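PDB 1TY0: putative exotoxin (superantigen), which acts as a streptococcal superantigen toxin that can use one common surface both for binding the T-cell receptor and for dimerization. Local coordinates for residues A[9-14]-A[175-181]; A[155-161]-A[204-210]. One frame throughout, in Å; residues are numbered along the deposited sequence.

Contact 1 (A[9-14]-A[175-181]); sequences DVKLQL and YDATSSS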
loop_
_atom_site.group_PDB
_atom_site.type_symbol
_atom_site.label_atom_id
_atom_site.label_comp_id
_atom_site.label_asym_id
_atom_site.label_seq_id
_atom_site.Cartn_x
_atom_site.Cartn_y
_atom_site.Cartn_z
ATOM N N ASP A 9 5.107 16.851 13.487
ATOM C CA ASP A 9 4.109 16.813 12.425
ATOM C C ASP A 9 4.742 16.365 11.111
ATOM O O ASP A 9 4.114 15.672 10.316
ATOM C CB ASP A 9 3.462 18.189 12.243
ATOM C CG ASP A 9 2.752 18.666 13.491
ATOM O OD1 ASP A 9 2.036 17.853 14.113
ATOM O OD2 ASP A 9 2.899 19.855 13.845
ATOM N N VAL A 10 5.989 16.774 10.891
ATOM C CA VAL A 10 6.719 16.399 9.686
ATOM C C VAL A 10 6.925 14.886 9.697
ATOM O O VAL A 10 6.722 14.207 8.687
ATOM C CB VAL A 10 8.096 17.107 9.637
ATOM C CG1 VAL A 10 8.960 16.519 8.529
ATOM C CG2 VAL A 10 7.895 18.606 9.417
ATOM N N LYS A 11 7.314 14.360 10.851
ATOM C CA LYS A 11 7.539 12.928 10.984
ATOM C C LYS A 11 6.232 12.169 10.775
ATOM O O LYS A 11 6.218 11.095 10.177
ATOM C CB LYS A 11 8.146 12.623 12.360
ATOM C CG LYS A 11 9.530 13.241 12.529
ATOM C CD LYS A 11 10.017 13.241 13.973
ATOM C CE LYS A 11 10.598 11.902 14.378
ATOM N NZ LYS A 11 11.282 12.009 15.701
ATOM N N LEU A 12 5.129 12.738 11.245
ATOM C CA LEU A 12 3.835 12.090 11.076
ATOM C C LEU A 12 3.471 11.958 9.599
ATOM O O LEU A 12 2.975 10.918 9.176
ATOM C CB LEU A 12 2.754 12.869 11.824
ATOM C CG LEU A 12 2.860 12.751 13.347
ATOM C CD1 LEU A 12 1.771 13.579 14.017
ATOM C CD2 LEU A 12 2.729 11.286 13.745
ATOM N N GLN A 13 3.718 13.007 8.816
ATOM C CA GLN A 13 3.417 12.960 7.387
ATOM C C GLN A 13 4.283 11.913 6.680
ATOM O O GLN A 13 3.826 11.235 5.764
ATOM C CB GLN A 13 3.654 14.326 6.732
ATOM C CG GLN A 13 2.639 15.389 7.115
ATOM C CD GLN A 13 1.217 14.975 6.795
ATOM O OE1 GLN A 13 0.830 14.873 5.632
ATOM N NE2 GLN A 13 0.432 14.727 7.832
ATOM N N LEU A 14 5.535 11.789 7.109
ATOM C CA LEU A 14 6.447 10.830 6.505
ATOM C C LEU A 14 6.096 9.399 6.881
ATOM O O LEU A 14 6.160 8.495 6.042
ATOM C CB LEU A 14 7.884 11.142 6.919
ATOM C CG LEU A 14 8.451 12.388 6.239
ATOM C CD1 LEU A 14 9.707 12.873 6.947
ATOM C CD2 LEU A 14 8.732 12.054 4.782
ATOM N N TYR A 175 14.068 13.414 6.160
ATOM C CA TYR A 175 12.958 14.138 6.763
ATOM C C TYR A 175 12.489 15.201 5.776
ATOM O O TYR A 175 12.284 16.361 6.133
ATOM C CB TYR A 175 13.421 14.757 8.085
ATOM C CG TYR A 175 13.690 13.705 9.143
ATOM C CD1 TYR A 175 14.931 13.066 9.223
ATOM C CD2 TYR A 175 12.682 13.290 10.004
ATOM C CE1 TYR A 175 15.151 12.029 10.139
ATOM C CE2 TYR A 175 12.890 12.261 10.924
ATOM C CZ TYR A 175 14.121 11.635 10.986
ATOM O OH TYR A 175 14.307 10.606 11.887
ATOM N N ASP A 176 12.308 14.770 4.530
ATOM C CA ASP A 176 11.897 15.650 3.443
ATOM C C ASP A 176 10.394 15.857 3.271
ATOM O O ASP A 176 9.794 15.376 2.305
ATOM C CB ASP A 176 12.516 15.152 2.129
ATOM C CG ASP A 176 12.135 13.714 1.797
ATOM O OD1 ASP A 176 11.977 12.896 2.728
ATOM O OD2 ASP A 176 12.012 13.401 0.592
ATOM N N ALA A 177 9.789 16.587 4.205
ATOM C CA ALA A 177 8.364 16.882 4.127
ATOM C C ALA A 177 7.982 18.013 5.068
ATOM O O ALA A 177 8.761 18.396 5.941
ATOM C CB ALA A 177 7.542 15.639 4.469
ATOM N N THR A 178 6.783 18.554 4.863
ATOM C CA THR A 178 6.239 19.592 5.728
ATOM C C THR A 178 5.015 18.913 6.333
ATOM O O THR A 178 4.654 17.809 5.928
ATOM C CB THR A 178 5.770 20.846 4.948
ATOM O OG1 THR A 178 4.588 20.533 4.202
ATOM C CG2 THR A 178 6.853 21.320 3.996
ATOM N N SER A 179 4.374 19.563 7.294
ATOM C CA SER A 179 3.203 18.982 7.932
ATOM C C SER A 179 2.013 18.872 6.981
ATOM O O SER A 179 1.005 18.252 7.318
ATOM C CB SER A 179 2.808 19.817 9.152
ATOM O OG SER A 179 2.446 21.132 8.765
ATOM N N SER A 180 2.138 19.466 5.795
ATOM C CA SER A 180 1.070 19.459 4.795
ATOM C C SER A 180 1.331 18.548 3.594
ATOM O O SER A 180 0.447 18.342 2.767
ATOM C CB SER A 180 0.840 20.881 4.266
ATOM O OG SER A 180 0.371 21.759 5.276
ATOM N N SER A 181 2.544 18.011 3.499
ATOM C CA SER A 181 2.933 17.153 2.381
ATOM C C SER A 181 2.081 15.906 2.143
ATOM O O SER A 181 1.832 15.127 3.066
ATOM C CB SER A 181 4.391 16.713 2.545
ATOM O OG SER A 181 5.267 17.823 2.584
HETATM O O HOH W 1 1.777 12.192 3.661
#
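Three oxygens grip the NZ of Lys11, the carbonyls of Asp150 and Tyr155 and the OG of Ser153, while its CG lies at the edge of the Tyr175 ring, 3.9 Å from Tyr175 CE2. A bend at chi3 (81°) carries the chain past the ring, a task that suits lysine, with its long apolar stem and its ammonium group, which can donate three hydrogen bonds. Leu14, one helical turn on, spreads its two branches: CD1 comes within 3.5 Å of Tyr175 CA, while CD2 packs 3.8 Å from Ala177 CB. Small alanine lets the loop lie close to the helix here. With CG1 anti to its backbone N (chi1 169°), Val10 sets both methyls around the carbonyl of Ala177, and CG1 is 3.2 Å from that O. Gln13 takes the next part of the loop, its CG lying 3.3 Å from Ser179 O and close to Thr178 O as well. Nearer the start of the helix segment Asp9 and Ser179 meet through their CB atoms.

Hydroxyls of the loop itself reinforce its type I turn from Thr178 to Ser181, which the backbone bond from Ser181 N to Thr178 O closes. Thr178 N donates almost straight (174°) to Ser181 OG at 2.8 Å, and Thr178 OG1 forms an ST turn with Ser180 N.

Asp176 forms salt bridges with Arg139 and Lys189, and Tyr175 OH is hydrogen-bonded to Ile148 O. The contact thus seats helix 5-18 on the loop between strand 168-173 and helix 183-187, where Leu14, Ala177 and Ser181 all touch Ile186, while Gln13 packs on Tyr16 of the second subunit.

Contact 2 (A[155-161]-A[204-210]); sequences YIKGQLE and FDIYLWT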
loop_
_atom_site.group_PDB
_atom_site.type_symbol
_atom_site.label_atom_id
_atom_site.label_comp_id
_atom_site.label_asym_id
_atom_site.label_seq_id
_atom_site.Cartn_x
_atom_site.Cartn_y
_atom_site.Cartn_z
ATOM N N TYR A 155 15.387 11.325 16.882
ATOM C CA TYR A 155 15.863 11.687 15.553
ATOM C C TYR A 155 14.984 12.748 14.902
ATOM O O TYR A 155 13.778 12.560 14.746
ATOM C CB TYR A 155 15.942 10.424 14.695
ATOM C CG TYR A 155 16.572 9.278 15.455
ATOM C CD1 TYR A 155 17.835 9.418 16.032
ATOM C CD2 TYR A 155 15.884 8.084 15.659
ATOM C CE1 TYR A 155 18.395 8.401 16.797
ATOM C CE2 TYR A 155 16.436 7.057 16.425
ATOM C CZ TYR A 155 17.692 7.225 16.992
ATOM O OH TYR A 155 18.247 6.232 17.763
ATOM N N ILE A 156 15.599 13.868 14.535
ATOM C CA ILE A 156 14.878 14.970 13.915
ATOM C C ILE A 156 15.527 15.435 12.616
ATOM O O ILE A 156 15.015 16.330 11.943
ATOM C CB ILE A 156 14.766 16.161 14.884
ATOM C CG1 ILE A 156 16.158 16.600 15.347
ATOM C CG2 ILE A 156 13.906 15.769 16.075
ATOM C CD1 ILE A 156 16.145 17.809 16.268
ATOM N N LYS A 157 16.661 14.826 12.281
ATOM C CA LYS A 157 17.392 15.132 11.055
ATOM C C LYS A 157 18.079 13.839 10.620
ATOM O O LYS A 157 18.470 13.026 11.460
ATOM C CB LYS A 157 18.454 16.209 11.299
ATOM C CG LYS A 157 17.917 17.529 11.811
ATOM C CD LYS A 157 19.054 18.501 12.091
ATOM C CE LYS A 157 18.530 19.795 12.694
ATOM N NZ LYS A 157 19.633 20.729 13.052
ATOM N N GLY A 158 18.229 13.642 9.315
ATOM C CA GLY A 158 18.873 12.428 8.847
ATOM C C GLY A 158 19.116 12.413 7.355
ATOM O O GLY A 158 18.401 13.066 6.595
ATOM N N GLN A 159 20.135 11.670 6.936
ATOM C CA GLN A 159 20.467 11.565 5.526
ATOM C C GLN A 159 20.830 10.142 5.160
ATOM O O GLN A 159 21.387 9.401 5.967
ATOM C CB GLN A 159 21.655 12.461 5.157
ATOM C CG GLN A 159 21.470 13.942 5.412
ATOM C CD GLN A 159 21.781 14.329 6.843
ATOM O OE1 GLN A 159 22.783 13.894 7.413
ATOM N NE2 GLN A 159 20.932 15.163 7.428
ATOM N N LEU A 160 20.505 9.770 3.932
ATOM C CA LEU A 160 20.837 8.455 3.417
ATOM C C LEU A 160 21.857 8.721 2.326
ATOM O O LEU A 160 21.589 9.481 1.396
ATOM C CB LEU A 160 19.601 7.775 2.820
ATOM C CG LEU A 160 19.865 6.603 1.870
ATOM C CD1 LEU A 160 20.672 5.526 2.573
ATOM C CD2 LEU A 160 18.539 6.047 1.375
ATOM N N GLU A 161 23.038 8.125 2.455
ATOM C CA GLU A 161 24.074 8.315 1.453
ATOM C C GLU A 161 24.424 6.982 0.821
ATOM O O GLU A 161 24.689 6.003 1.518
ATOM C CB GLU A 161 25.329 8.931 2.072
ATOM C CG GLU A 161 25.107 10.280 2.732
ATOM C CD GLU A 161 26.403 11.046 2.912
ATOM O OE1 GLU A 161 27.416 10.418 3.289
ATOM O OE2 GLU A 161 26.408 12.275 2.682
ATOM N N PHE A 204 26.290 1.829 1.800
ATOM C CA PHE A 204 25.477 2.991 2.105
ATOM C C PHE A 204 25.749 3.432 3.533
ATOM O O PHE A 204 26.329 2.692 4.330
ATOM C CB PHE A 204 23.988 2.674 1.914
ATOM C CG PHE A 204 23.406 1.791 2.979
ATOM C CD1 PHE A 204 22.902 2.334 4.153
ATOM C CD2 PHE A 204 23.358 0.410 2.805
ATOM C CE1 PHE A 204 22.355 1.516 5.143
ATOM C CE2 PHE A 204 22.815 -0.417 3.784
ATOM C CZ PHE A 204 22.311 0.136 4.957
ATOM N N ASP A 205 25.341 4.653 3.840
ATOM C CA ASP A 205 25.513 5.207 5.168
ATOM C C ASP A 205 24.208 5.873 5.548
ATOM O O ASP A 205 23.583 6.536 4.726
ATOM C CB ASP A 205 26.625 6.263 5.185
ATOM C CG ASP A 205 28.003 5.674 4.971
ATOM O OD1 ASP A 205 28.436 4.854 5.808
ATOM O OD2 ASP A 205 28.658 6.035 3.969
ATOM N N ILE A 206 23.793 5.671 6.790
ATOM C CA ILE A 206 22.588 6.290 7.311
ATOM C C ILE A 206 23.075 7.196 8.431
ATOM O O ILE A 206 23.692 6.725 9.387
ATOM C CB ILE A 206 21.611 5.261 7.919
ATOM C CG1 ILE A 206 21.066 4.341 6.828
ATOM C CG2 ILE A 206 20.458 5.987 8.615
ATOM C CD1 ILE A 206 20.180 3.227 7.363
ATOM N N TYR A 207 22.817 8.493 8.298
ATOM C CA TYR A 207 23.218 9.462 9.313
ATOM C C TYR A 207 21.981 9.991 10.023
ATOM O O TYR A 207 21.161 10.669 9.411
ATOM C CB TYR A 207 23.944 10.646 8.670
ATOM C CG TYR A 207 25.276 10.316 8.034
ATOM C CD1 TYR A 207 26.432 10.198 8.805
ATOM C CD2 TYR A 207 25.384 10.145 6.656
ATOM C CE1 TYR A 207 27.665 9.920 8.214
ATOM C CE2 TYR A 207 26.606 9.867 6.057
ATOM C CZ TYR A 207 27.743 9.757 6.837
ATOM O OH TYR A 207 28.954 9.499 6.235
ATOM N N LEU A 208 21.830 9.670 11.301
ATOM C CA LEU A 208 20.693 10.172 12.060
ATOM C C LEU A 208 21.217 11.187 13.071
ATOM O O LEU A 208 22.280 10.991 13.659
ATOM C CB LEU A 208 19.985 9.035 12.793
ATOM C CG LEU A 208 19.374 7.955 11.903
ATOM C CD1 LEU A 208 18.654 6.929 12.768
ATOM C CD2 LEU A 208 18.412 8.597 10.918
ATOM N N TRP A 209 20.476 12.272 13.269
ATOM C CA TRP A 209 20.890 13.302 14.218
ATOM C C TRP A 209 19.780 13.637 15.201
ATOM O O TRP A 209 18.601 13.648 14.840
ATOM C CB TRP A 209 21.304 14.570 13.472
ATOM C CG TRP A 209 22.196 14.300 12.314
ATOM C CD1 TRP A 209 21.816 14.041 11.026
ATOM C CD2 TRP A 209 23.623 14.229 12.333
ATOM N NE1 TRP A 209 22.920 13.816 10.242
ATOM C CE2 TRP A 209 24.043 13.925 11.019
ATOM C CE3 TRP A 209 24.591 14.394 13.333
ATOM C CZ2 TRP A 209 25.391 13.783 10.679
ATOM C CZ3 TRP A 209 25.931 14.250 12.996
ATOM C CH2 TRP A 209 26.318 13.949 11.677
ATOM N N THR A 210 20.161 13.910 16.446
ATOM C CA THR A 210 19.194 14.245 17.484
ATOM C C THR A 210 19.260 15.733 17.804
ATOM O O THR A 210 18.515 16.229 18.651
ATOM C CB THR A 210 19.466 13.464 18.787
ATOM O OG1 THR A 210 20.736 13.859 19.324
ATOM C CG2 THR A 210 19.465 11.966 18.524
#
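Trp209 and Gln159 meet on the same face of an antiparallel strand pair. From its CB, 3.9 Å from Lys157 CB, the tryptophan leads to CD1, which passes 3.5 Å from Lys157 O, and then to NE1, which donates to Gln159 OE1 at 2.8 Å with an N-H...O angle of 159°. The amide oxygen sits at the indole edge, near its plane. Gln159 gets there by bending at chi2 (84°), so that a flexible amide satisfies a rigid N-H two residues along the neighbouring strand.

Paired backbone bonds hold Gln159 to Tyr207 and Glu161 to Asp205, while Trp209 N donates to Lys157 O. At the end near Tyr155 the regular pattern breaks in a classic beta bulge: Ile156 N donates to Trp209 O at 3.0 Å, and Lys157 N adds a weak bond to the same oxygen. Gly158, without a side chain, lets Tyr207 O come within 2.9 Å of its CA beside Leu208. Over the Tyr155 ring, Leu208 CD1 stands 4.0 Å from the centroid, almost on the normal, in a CH-pi contact. Together with Leu160 and Ile206, which touch helix 131-146, Leu208 belongs to the apolar face of the beta-grasp sheet.

The other face mixes aromatic rings with polar and charged groups. Glu161 sets its carboxylate nearly perpendicular (88°) to the Tyr207 ring, with OE1 at the ring edge and only a weak bond from Tyr207 OH. Asp205, bonded to Asn107 through OD1, is a zinc ligand with His169 and His203, although this chain carries no zinc. Its OD2 lies 4.6 Å from Glu161 OE1, and two such acidic groups would probably add to a negative potential favourable to a cation.

From the N terminus the chain runs through 9-14, then 155-161, 175-181 and 204-210, so the two contacts cross. Contact 1 closes a loop of 160 residues, which takes in nearly all of the OB-fold domain, and brings the N-terminal helix back to the beta-grasp part of the chain. Contact 2 closes a shorter loop of 42 residues and joins strands 157-164 and 201-209 inside the five-stranded sheet. Their centres lie about 16 Å apart, yet they touch: the Tyr175 ring reaches over the start of strand 157-164, with CD1 3.3 Å from Gly158 N. Tyr175 therefore lies between helix 5-18 and the sheet, and Lys11, probably hydrogen-bonded to Tyr155 O, ties the two contacts as well.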